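Tat pathway signal sequence domain protein (Parabacteroides merdae, PDB 4Q9A) is a putative GDSL-like lipase or acylhydrolase of the SGNH hydrolase clan, probably hydrolysing ester bonds in a substrate not yet identified. Local coordinates at residues C41-F47 with P68-R73; I22-G26 with R86-C91. Residue numbers count along the deposited sequence, not the author numbering.

Contact 1: residues C41-F47 with P68-R73; sequences CNTMEQF and PKIYNR
The open edge of a parallel sheet offers backbone groups that need partners, and here side chains supply most of them. Residues 41-47 run from an extended Cys-41 through Asn-42 (phi/psi 50/39, left-handed) into the short helix 44-47, where Thr-43 is N-cap, its OG1 accepting from Gln-46 N at 3.0 Å. Pro-68 O accepts from Asn-42 ND2 (2.9 Å). Lys-69 adds CB at 3.8 Å from Cys-41 SG. Ile-70 CA lies 5.4 Å from Cys-41 CA. Asn-42 (chi1 m) holds Ile-70 twice: Ile-70 N donates to Asn-42 OD1 (2.8 Å), and Ile-70 O accepts from Asn-42 N (3.3 Å). Strand 69-72 is one of the two outer strands of the chain's five-stranded parallel sheet, the core of the SGNH hydrolase fold, beside strand 21-26. Ile-70 CG2 meets Phe-47 CE1 at 3.7 Å. Tyr-71 (chi1 m) receives Cys-41 CB over its ring face, a CH-pi contact 3.7 Å from the centroid. Asn-72 CA lies 5.6 Å from Phe-47 CA; Asn-72 N donates to Gln-46 OE1 (3.0 Å), and ND2 to Phe-47 O (2.8 Å). Arg-73 NH2 reaches Gln-46 (chi1 t, chi2 p) OE1 (3.1 Å) and Ser-38 O, while Gln-46 NE2 turns to Arg-40 O.

Contact 2: residues I22-G26 with R86-C91; sequences ILFQG and RWEIDC
This is a buried strand-to-helix packing contact on one face of the central parallel sheet, where strand 21-26, flanked by strands 69-72 and 98-102, meets residues 86-91, which lead into and form most of the short helix 88-92. The strand is regularly extended from Ile-22 to Gln-25, and the CA-to-CB bonds of Leu-23 and Gln-25 both point toward 86-91, whereas Phe-24 packs against helix 51-62. Such two-sided covering of a parallel sheet is the hallmark of three-layer alpha/beta folds, SGNH hydrolases included. Within 86-91, Asp-90 N donates to Arg-86 O (2.9 Å), and a wider pi-type turn spans 88-91. The closest CA atoms, of Leu-23 and Cys-91, are 7.6 Å apart. Leu-23 (chi1 t, chi2 p) sets CD2 3.7 Å from Cys-91 CA and 3.7 Å from Asp-90 O. Gln-25 (chi1 t, chi2 p) brings CG to 3.3 Å from Trp-87 CZ3; the indole (chi1 t) donates through NE1 to Thr-134. Beyond CG, Gln-25 OE1 receives weak hydrogen bonds from Arg-86 NH1 (3.1 Å) and NH2 (2.9 Å), and NE2 lies 2.8 Å from Asp-90 O, at an angle too poor for a hydrogen bond. Arg-86, extended after chi1 p, makes a salt bridge from NH1 to Asp-90 OD2 (3.1 Å), and its guanidinium also donates to Arg-73 O and Asn-78 OD1. With an acidic partner and several oxygen acceptors around it, the arginine charge is well accommodated, implying that its weak bonds to Gln-25 are part of a shared polar network.

How the contacts relate
Both contacts are buried and serve the same sheet, yet they illustrate different ways of covering it, at its edge and on its face. In contact 1 backbone-directed hydrogen bonds dominate; in contact 2 the strand already has neighbours on both sides, and side chains from its face do the packing. Contact 2 is the deeper: its centre is about 11 Å from the centre of the chain, against about 15 Å for the centre of contact 1, where Phe-47 also meets Leu-212 of the second subunit. The contacts join directly: Tyr-71 N lies 2.8 Å from Ile-22 O, and Arg-73 O, 2.7 Å from Arg-86 NH1, carries contact 1 into the polar cluster of contact 2.

Contact 1: residues C41-F47 with P68-R73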
loop_
_atom_site.group_PDB
_atom_site.type_symbol
_atom_site.label_atom_id
_atom_site.label_comp_id
_atom_site.label_asym_id
_atom_site.label_seq_id
_atom_site.Cartn_x
_atom_site.Cartn_y
_atom_site.Cartn_z
ATOM N N CYS A 41 -3.864 11.433 12.342
ATOM C CA CYS A 41 -3.967 11.142 10.921
ATOM C C CYS A 41 -2.713 10.414 10.476
ATOM O O CYS A 41 -1.745 10.288 11.233
ATOM C CB CYS A 41 -4.152 12.425 10.125
ATOM S SG CYS A 41 -2.793 13.624 10.310
ATOM N N ASN A 42 -2.738 9.948 9.227
ATOM C CA ASN A 42 -1.648 9.361 8.457
ATOM C C ASN A 42 -0.859 8.246 9.163
ATOM O O ASN A 42 0.348 8.127 8.930
ATOM C CB ASN A 42 -0.706 10.478 7.969
ATOM C CG ASN A 42 -1.433 11.600 7.257
ATOM O OD1 ASN A 42 -2.567 11.446 6.777
ATOM N ND2 ASN A 42 -0.803 12.758 7.177
ATOM N N THR A 43 -1.552 7.372 9.930
ATOM C CA THR A 43 -0.916 6.209 10.573
ATOM C C THR A 43 -1.586 4.905 10.125
ATOM O O THR A 43 -2.714 4.929 9.632
ATOM C CB THR A 43 -0.913 6.282 12.139
ATOM O OG1 THR A 43 -2.211 5.992 12.676
ATOM C CG2 THR A 43 -0.304 7.576 12.713
HETATM N N MSE A 44 -0.909 3.762 10.357
HETATM C CA MSE A 44 -1.441 2.423 10.084
HETATM C C MSE A 44 -2.730 2.196 10.885
HETATM O O MSE A 44 -3.724 1.710 10.352
HETATM C CB MSE A 44 -0.394 1.373 10.460
HETATM C CG MSE A 44 0.601 1.097 9.344
HETATM SE SE MSE A 44 -0.233 0.134 7.869
HETATM C CE MSE A 44 -0.467 -1.641 8.772
ATOM N N GLU A 45 -2.696 2.602 12.172
ATOM C CA GLU A 45 -3.796 2.550 13.135
ATOM C C GLU A 45 -4.996 3.349 12.629
ATOM O O GLU A 45 -6.135 2.923 12.835
ATOM C CB GLU A 45 -3.356 3.117 14.500
ATOM C CG GLU A 45 -2.231 2.380 15.210
ATOM C CD GLU A 45 -0.819 2.564 14.686
ATOM O OE1 GLU A 45 -0.509 3.643 14.131
ATOM O OE2 GLU A 45 -0.010 1.622 14.853
ATOM N N GLN A 46 -4.741 4.507 11.967
ATOM C CA GLN A 46 -5.801 5.375 11.466
ATOM C C GLN A 46 -6.491 4.739 10.262
ATOM O O GLN A 46 -7.722 4.678 10.232
ATOM C CB GLN A 46 -5.232 6.773 11.122
ATOM C CG GLN A 46 -6.241 7.788 10.571
ATOM C CD GLN A 46 -7.401 8.164 11.485
ATOM O OE1 GLN A 46 -8.571 8.130 11.084
ATOM N NE2 GLN A 46 -7.115 8.607 12.701
ATOM N N PHE A 47 -5.691 4.235 9.305
ATOM C CA PHE A 47 -6.124 3.695 8.024
ATOM C C PHE A 47 -6.651 2.262 8.041
ATOM O O PHE A 47 -7.604 1.946 7.307
ATOM C CB PHE A 47 -4.947 3.749 7.029
ATOM C CG PHE A 47 -4.389 5.124 6.758
ATOM C CD1 PHE A 47 -5.227 6.234 6.694
ATOM C CD2 PHE A 47 -3.038 5.298 6.471
ATOM C CE1 PHE A 47 -4.707 7.504 6.441
ATOM C CE2 PHE A 47 -2.522 6.566 6.192
ATOM C CZ PHE A 47 -3.360 7.658 6.171
ATOM N N PRO A 68 -1.050 16.364 3.155
ATOM C CA PRO A 68 -2.463 16.149 3.490
ATOM C C PRO A 68 -2.664 15.373 4.794
ATOM O O PRO A 68 -1.805 14.567 5.188
ATOM C CB PRO A 68 -2.988 15.355 2.289
ATOM C CG PRO A 68 -1.827 14.692 1.712
ATOM C CD PRO A 68 -0.633 15.524 2.011
ATOM N N LYS A 69 -3.780 15.652 5.476
ATOM C CA LYS A 69 -4.144 14.969 6.716
ATOM C C LYS A 69 -5.277 14.024 6.349
ATOM O O LYS A 69 -6.379 14.487 6.019
ATOM C CB LYS A 69 -4.535 15.963 7.843
ATOM C CG LYS A 69 -3.688 17.249 7.941
ATOM C CD LYS A 69 -3.758 17.852 9.348
ATOM C CE LYS A 69 -3.591 19.342 9.350
ATOM N NZ LYS A 69 -3.730 19.911 10.707
ATOM N N ILE A 70 -4.980 12.707 6.309
ATOM C CA ILE A 70 -5.928 11.675 5.872
ATOM C C ILE A 70 -6.483 10.878 7.067
ATOM O O ILE A 70 -5.734 10.435 7.948
ATOM C CB ILE A 70 -5.301 10.759 4.782
ATOM C CG1 ILE A 70 -4.615 11.614 3.674
ATOM C CG2 ILE A 70 -6.371 9.848 4.158
ATOM C CD1 ILE A 70 -3.739 10.887 2.714
ATOM N N TYR A 71 -7.818 10.721 7.081
ATOM C CA TYR A 71 -8.581 10.043 8.132
ATOM C C TYR A 71 -9.506 8.982 7.547
ATOM O O TYR A 71 -9.922 9.103 6.392
ATOM C CB TYR A 71 -9.414 11.079 8.929
ATOM C CG TYR A 71 -8.563 12.019 9.747
ATOM C CD1 TYR A 71 -8.115 11.661 11.013
ATOM C CD2 TYR A 71 -8.205 13.270 9.255
ATOM C CE1 TYR A 71 -7.327 12.523 11.770
ATOM C CE2 TYR A 71 -7.413 14.141 10.004
ATOM C CZ TYR A 71 -6.982 13.764 11.266
ATOM O OH TYR A 71 -6.187 14.580 12.026
ATOM N N ASN A 72 -9.841 7.958 8.363
ATOM C CA ASN A 72 -10.764 6.871 8.023
ATOM C C ASN A 72 -11.812 6.761 9.126
ATOM O O ASN A 72 -11.453 6.649 10.304
ATOM C CB ASN A 72 -10.007 5.539 7.838
ATOM C CG ASN A 72 -10.822 4.322 7.406
ATOM O OD1 ASN A 72 -12.064 4.311 7.352
ATOM N ND2 ASN A 72 -10.123 3.226 7.138
ATOM N N ARG A 73 -13.107 6.821 8.762
ATOM C CA ARG A 73 -14.161 6.689 9.772
ATOM C C ARG A 73 -15.166 5.547 9.448
ATOM O O ARG A 73 -16.177 5.406 10.151
ATOM C CB ARG A 73 -14.883 8.022 10.024
ATOM C CG ARG A 73 -14.080 8.980 10.910
ATOM C CD ARG A 73 -13.693 8.418 12.280
ATOM N NE ARG A 73 -12.244 8.438 12.502
ATOM C CZ ARG A 73 -11.635 7.936 13.577
ATOM N NH1 ARG A 73 -12.342 7.351 14.539
ATOM N NH2 ARG A 73 -10.315 7.986 13.679
#

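Contact 2: residues I22-G26 with R86-C91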
loop_
_atom_site.group_PDB
_atom_site.type_symbol
_atom_site.label_atom_id
_atom_site.label_comp_id
_atom_site.label_asym_id
_atom_site.label_seq_id
_atom_site.Cartn_x
_atom_site.Cartn_y
_atom_site.Cartn_z
ATOM N N ILE A 22 -8.527 14.886 4.136
ATOM C CA ILE A 22 -9.178 13.861 3.299
ATOM C C ILE A 22 -9.777 12.817 4.241
ATOM O O ILE A 22 -9.082 12.311 5.132
ATOM C CB ILE A 22 -8.267 13.236 2.203
ATOM C CG1 ILE A 22 -7.757 14.317 1.233
ATOM C CG2 ILE A 22 -9.011 12.154 1.429
ATOM C CD1 ILE A 22 -6.320 14.111 0.802
ATOM N N LEU A 23 -11.080 12.543 4.072
ATOM C CA LEU A 23 -11.794 11.614 4.933
ATOM C C LEU A 23 -12.482 10.531 4.125
ATOM O O LEU A 23 -13.292 10.811 3.241
ATOM C CB LEU A 23 -12.817 12.362 5.831
ATOM C CG LEU A 23 -13.754 11.506 6.690
ATOM C CD1 LEU A 23 -12.996 10.720 7.753
ATOM C CD2 LEU A 23 -14.822 12.353 7.318
ATOM N N PHE A 24 -12.185 9.289 4.488
ATOM C CA PHE A 24 -12.764 8.079 3.911
ATOM C C PHE A 24 -13.857 7.602 4.830
ATOM O O PHE A 24 -13.656 7.461 6.050
ATOM C CB PHE A 24 -11.695 6.995 3.687
ATOM C CG PHE A 24 -10.738 7.387 2.593
ATOM C CD1 PHE A 24 -9.601 8.140 2.874
ATOM C CD2 PHE A 24 -10.992 7.047 1.275
ATOM C CE1 PHE A 24 -8.749 8.550 1.852
ATOM C CE2 PHE A 24 -10.120 7.438 0.258
ATOM C CZ PHE A 24 -9.012 8.199 0.553
ATOM N N GLN A 25 -15.027 7.414 4.255
ATOM C CA GLN A 25 -16.202 6.994 4.986
ATOM C C GLN A 25 -16.857 5.814 4.234
ATOM O O GLN A 25 -16.769 5.734 2.994
ATOM C CB GLN A 25 -17.130 8.212 5.146
ATOM C CG GLN A 25 -18.338 8.004 6.019
ATOM C CD GLN A 25 -18.002 7.711 7.446
ATOM O OE1 GLN A 25 -18.085 6.564 7.899
ATOM N NE2 GLN A 25 -17.710 8.750 8.192
ATOM N N GLY A 26 -17.435 4.883 5.004
ATOM C CA GLY A 26 -18.065 3.679 4.481
ATOM C C GLY A 26 -18.345 2.555 5.458
ATOM O O GLY A 26 -18.682 2.790 6.620
ATOM N N ARG A 86 -24.102 8.852 12.730
ATOM C CA ARG A 86 -22.813 9.261 13.300
ATOM C C ARG A 86 -22.114 10.282 12.406
ATOM O O ARG A 86 -20.902 10.500 12.528
ATOM C CB ARG A 86 -21.907 8.028 13.531
ATOM C CG ARG A 86 -21.787 7.113 12.316
ATOM C CD ARG A 86 -20.923 5.892 12.579
ATOM N NE ARG A 86 -20.638 5.141 11.349
ATOM C CZ ARG A 86 -19.561 5.327 10.589
ATOM N NH1 ARG A 86 -18.657 6.246 10.917
ATOM N NH2 ARG A 86 -19.372 4.589 9.506
ATOM N N TRP A 87 -22.887 10.915 11.523
ATOM C CA TRP A 87 -22.369 11.854 10.549
ATOM C C TRP A 87 -21.763 13.113 11.179
ATOM O O TRP A 87 -20.855 13.705 10.597
ATOM C CB TRP A 87 -23.481 12.231 9.569
ATOM C CG TRP A 87 -22.970 12.604 8.218
ATOM C CD1 TRP A 87 -23.090 13.815 7.613
ATOM C CD2 TRP A 87 -22.189 11.784 7.329
ATOM N NE1 TRP A 87 -22.492 13.785 6.374
ATOM C CE2 TRP A 87 -21.931 12.550 6.174
ATOM C CE3 TRP A 87 -21.748 10.451 7.363
ATOM C CZ2 TRP A 87 -21.227 12.038 5.078
ATOM C CZ3 TRP A 87 -21.054 9.945 6.276
ATOM C CH2 TRP A 87 -20.792 10.735 5.153
ATOM N N GLU A 88 -22.252 13.517 12.358
ATOM C CA GLU A 88 -21.779 14.719 13.047
ATOM C C GLU A 88 -20.396 14.494 13.642
ATOM O O GLU A 88 -19.517 15.319 13.445
ATOM C CB GLU A 88 -22.769 15.162 14.140
ATOM C CG GLU A 88 -24.087 15.726 13.620
ATOM C CD GLU A 88 -25.032 14.786 12.881
ATOM O OE1 GLU A 88 -25.261 13.646 13.352
ATOM O OE2 GLU A 88 -25.557 15.205 11.825
ATOM N N ILE A 89 -20.189 13.364 14.327
ATOM C CA ILE A 89 -18.929 13.063 15.004
ATOM C C ILE A 89 -17.891 12.484 14.027
ATOM O O ILE A 89 -16.724 12.898 14.055
ATOM C CB ILE A 89 -19.189 12.124 16.223
ATOM C CG1 ILE A 89 -20.018 12.844 17.297
ATOM C CG2 ILE A 89 -17.907 11.595 16.840
ATOM C CD1 ILE A 89 -21.032 11.947 17.981
ATOM N N ASP A 90 -18.316 11.535 13.180
ATOM C CA ASP A 90 -17.438 10.817 12.257
ATOM C C ASP A 90 -17.375 11.434 10.839
ATOM O O ASP A 90 -16.873 10.784 9.923
ATOM C CB ASP A 90 -17.831 9.325 12.208
ATOM C CG ASP A 90 -17.556 8.568 13.508
ATOM O OD1 ASP A 90 -16.766 9.083 14.353
ATOM O OD2 ASP A 90 -18.106 7.455 13.676
ATOM N N CYS A 91 -17.804 12.705 10.671
ATOM C CA CYS A 91 -17.687 13.401 9.388
ATOM C C CYS A 91 -17.622 14.914 9.570
ATOM O O CYS A 91 -16.587 15.522 9.307
ATOM C CB CYS A 91 -18.798 13.015 8.416
ATOM S SG CYS A 91 -18.740 13.910 6.843
#